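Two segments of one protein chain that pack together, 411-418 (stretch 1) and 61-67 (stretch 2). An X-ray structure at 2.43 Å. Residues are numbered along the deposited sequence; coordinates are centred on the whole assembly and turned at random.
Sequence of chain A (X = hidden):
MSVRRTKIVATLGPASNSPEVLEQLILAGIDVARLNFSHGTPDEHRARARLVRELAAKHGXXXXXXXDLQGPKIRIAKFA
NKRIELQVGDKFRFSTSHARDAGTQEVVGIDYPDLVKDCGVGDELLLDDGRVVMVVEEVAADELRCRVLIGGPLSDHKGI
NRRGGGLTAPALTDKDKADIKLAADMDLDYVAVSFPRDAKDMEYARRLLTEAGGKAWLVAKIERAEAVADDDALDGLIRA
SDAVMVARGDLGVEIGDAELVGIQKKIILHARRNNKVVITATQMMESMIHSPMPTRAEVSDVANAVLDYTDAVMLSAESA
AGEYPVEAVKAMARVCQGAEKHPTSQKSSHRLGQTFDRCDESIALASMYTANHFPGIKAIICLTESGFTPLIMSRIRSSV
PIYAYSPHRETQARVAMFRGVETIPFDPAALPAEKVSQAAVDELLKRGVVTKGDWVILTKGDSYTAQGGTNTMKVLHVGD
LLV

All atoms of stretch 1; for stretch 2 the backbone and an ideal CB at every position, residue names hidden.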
# COMPACT_ATOMS: atom_id res chain seq x y z
N THR A 411 14.86 -29.44 23.16
CA THR A 411 14.84 -28.29 22.28
C THR A 411 15.40 -28.63 20.92
O THR A 411 14.86 -28.21 19.90
CB THR A 411 15.62 -27.12 22.93
OG1 THR A 411 15.00 -26.80 24.19
CG2 THR A 411 15.66 -25.90 22.06
N GLN A 412 16.50 -29.39 20.89
CA GLN A 412 17.12 -29.77 19.61
C GLN A 412 16.13 -30.47 18.68
O GLN A 412 16.20 -30.31 17.47
CB GLN A 412 18.33 -30.68 19.86
CG GLN A 412 19.54 -29.95 20.43
CD GLN A 412 20.53 -30.87 21.11
OE1 GLN A 412 20.36 -32.10 21.13
NE2 GLN A 412 21.53 -30.29 21.72
N ALA A 413 15.20 -31.25 19.26
CA ALA A 413 14.18 -31.94 18.47
C ALA A 413 12.99 -31.05 18.15
O ALA A 413 12.49 -31.05 17.03
CB ALA A 413 13.71 -33.18 19.20
N ARG A 414 12.53 -30.30 19.14
CA ARG A 414 11.38 -29.43 18.98
C ARG A 414 11.47 -28.58 17.71
O ARG A 414 10.56 -28.56 16.88
CB ARG A 414 11.27 -28.52 20.19
CG ARG A 414 9.86 -28.09 20.44
CD ARG A 414 9.83 -26.94 21.41
NE ARG A 414 10.43 -27.05 22.72
CZ ARG A 414 10.03 -27.82 23.71
NH1 ARG A 414 9.06 -28.71 23.55
NH2 ARG A 414 10.68 -27.77 24.86
N VAL A 415 12.59 -27.93 17.53
CA VAL A 415 12.71 -26.98 16.43
C VAL A 415 12.76 -27.65 15.06
O VAL A 415 12.70 -26.96 14.05
CB VAL A 415 13.91 -26.03 16.62
CG1 VAL A 415 13.81 -25.34 17.96
CG2 VAL A 415 15.23 -26.77 16.50
N ALA A 416 12.83 -28.97 15.02
CA ALA A 416 12.80 -29.67 13.73
C ALA A 416 11.53 -29.39 12.92
O ALA A 416 11.56 -29.43 11.70
CB ALA A 416 12.99 -31.16 13.93
N MET A 417 10.43 -29.08 13.59
CA MET A 417 9.21 -28.71 12.91
C MET A 417 9.08 -27.22 12.56
O MET A 417 8.12 -26.85 11.91
CB MET A 417 7.99 -29.13 13.73
CG MET A 417 6.77 -29.52 12.89
SD MET A 417 5.38 -29.84 13.98
CE MET A 417 5.66 -31.52 14.37
N PHE A 418 10.04 -26.38 12.96
CA PHE A 418 9.96 -24.94 12.72
C PHE A 418 10.51 -24.63 11.33
O PHE A 418 11.63 -24.98 11.01
CB PHE A 418 10.79 -24.15 13.73
CG PHE A 418 10.33 -24.23 15.17
CD1 PHE A 418 9.28 -25.03 15.58
CD2 PHE A 418 11.00 -23.49 16.13
CE1 PHE A 418 8.89 -25.08 16.91
CE2 PHE A 418 10.63 -23.54 17.46
CZ PHE A 418 9.56 -24.34 17.85
N UNK A 61 21.24 -35.82 12.32
CA UNK A 61 19.97 -35.20 12.02
C UNK A 61 19.14 -35.15 13.29
O UNK A 61 19.33 -35.93 14.23
CB UNK A 61 19.24 -35.95 10.91
N UNK A 62 18.20 -34.22 13.30
CA UNK A 62 17.36 -33.99 14.45
C UNK A 62 15.93 -34.15 13.99
O UNK A 62 15.38 -33.27 13.33
CB UNK A 62 17.61 -32.61 15.07
N UNK A 63 15.36 -35.31 14.30
CA UNK A 63 14.02 -35.66 13.91
C UNK A 63 13.13 -35.71 15.15
O UNK A 63 13.40 -36.44 16.09
CB UNK A 63 14.00 -37.00 13.16
N UNK A 64 12.06 -34.92 15.15
CA UNK A 64 11.11 -34.96 16.24
C UNK A 64 10.20 -36.16 16.08
O UNK A 64 10.07 -36.72 15.00
CB UNK A 64 10.30 -33.67 16.30
N UNK A 65 9.56 -36.53 17.19
CA UNK A 65 8.56 -37.56 17.22
C UNK A 65 7.24 -36.97 17.64
O UNK A 65 7.14 -36.33 18.68
CB UNK A 65 8.97 -38.70 18.16
N UNK A 66 6.23 -37.20 16.81
CA UNK A 66 4.90 -36.71 17.05
C UNK A 66 4.00 -37.92 17.25
O UNK A 66 4.02 -38.84 16.43
CB UNK A 66 4.41 -35.82 15.90
N UNK A 67 3.22 -37.88 18.33
CA UNK A 67 2.28 -38.93 18.66
C UNK A 67 0.87 -38.42 18.45
O UNK A 67 0.48 -37.40 19.03
CB UNK A 67 2.48 -39.41 20.10

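Position 61 lies beyond the reach of stretch 1: nothing of that segment comes within 5.5 Å of its ideal CB, so the contact sets no preference. The deposited residue is Arg 61, whose NH2 is hydrogen-bonded elsewhere in the structure.

At position 62 the CA-to-CB bond points toward the helix. The ideal CB stands 3.6 Å from Gln 412 O and 5.0 Å from Ala 416 CB, and a side chain leaving it can run along the aliphatic part of Gln 412. A flat or long apolar group would suit, as would a long polar chain with a methylene stem. The residue is Phe 62, with chi1 in the m well. Its ring atom CD2 comes 3.9 Å from Gln 412 CB, which approaches the ring obliquely, so the helix meets the aromatic through a methylene while Gln 412 NE2 is hydrogen-bonded elsewhere. The backbone also closes in here: Phe 62 O lies 3.2 Å from Ala 416 CB, a tight contact with a methyl group, which offers the carbonyl no hydrogen bond.

At position 63 the direction reverses, as the extended backbone (phi/psi -111/123) leads one to expect. CA-to-CB points away, leaving the choice to other surroundings; a beta-branched residue is at ease with such angles. It is Val 63, chi1 t.

Position 64 turns back toward stretch 1 at the closest CA approach, 4.8 Å from Ala 413 CA to the CA of this position. The ideal CB already sits 3.5 Å from Ala 413 O and 4.4 Å from Ala 416 CB. With so little space in front of it, a small side chain is the natural choice: alanine, or perhaps glycine or serine. Ala 64 fills the place with one methyl, whose CB packs 4.4 Å from Ala 416 CB. Ala 413 O, beside it, accepts its hydrogen bond from Ala 416 N, at 2.9 Å, within its own stretch.

Position 65 points away again, and stretch 1 makes no demand on it. Leu 65 accordingly makes no contact with that segment.

Position 66 directs its CB sideways, 4.7 Å from Met 417 CE. A flexible apolar chain such as leucine, isoleucine or methionine could extend to this methyl. Leu 66, with chi1 t, brings its end nearer than its CB: CD1 reaches 3.7 Å from Met 417 CE, a purely apolar contact.

Position 67 is out of reach, and its strand-like angles (-109/124) are open to most residues. Gly 67 occupies it without touching stretch 1.

Stretch 2, residues 61-67: RFVALLG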
# COMPACT_ATOMS: atom_id res chain seq x y z
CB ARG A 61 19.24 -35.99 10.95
CG ARG A 61 19.90 -35.96 9.58
CD ARG A 61 19.45 -34.77 8.79
NE ARG A 61 18.02 -34.78 8.56
CZ ARG A 61 17.32 -33.74 8.09
NH1 ARG A 61 17.92 -32.61 7.73
NH2 ARG A 61 15.99 -33.87 7.90
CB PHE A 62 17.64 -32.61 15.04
CG PHE A 62 19.06 -32.47 15.48
CD1 PHE A 62 20.04 -32.09 14.56
CD2 PHE A 62 19.43 -32.80 16.78
CE1 PHE A 62 21.37 -32.00 14.94
CE2 PHE A 62 20.75 -32.69 17.18
CZ PHE A 62 21.72 -32.32 16.25
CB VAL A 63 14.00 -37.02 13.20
CG1 VAL A 63 12.56 -37.43 12.86
CG2 VAL A 63 14.88 -36.96 11.94
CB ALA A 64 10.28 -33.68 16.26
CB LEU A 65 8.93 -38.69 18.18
CG LEU A 65 10.23 -39.45 17.93
CD1 LEU A 65 10.26 -40.72 18.81
CD2 LEU A 65 10.43 -39.82 16.47
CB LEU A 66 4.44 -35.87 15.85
CG LEU A 66 3.04 -35.28 15.95
CD1 LEU A 66 3.00 -33.96 15.22
CD2 LEU A 66 1.98 -36.19 15.38
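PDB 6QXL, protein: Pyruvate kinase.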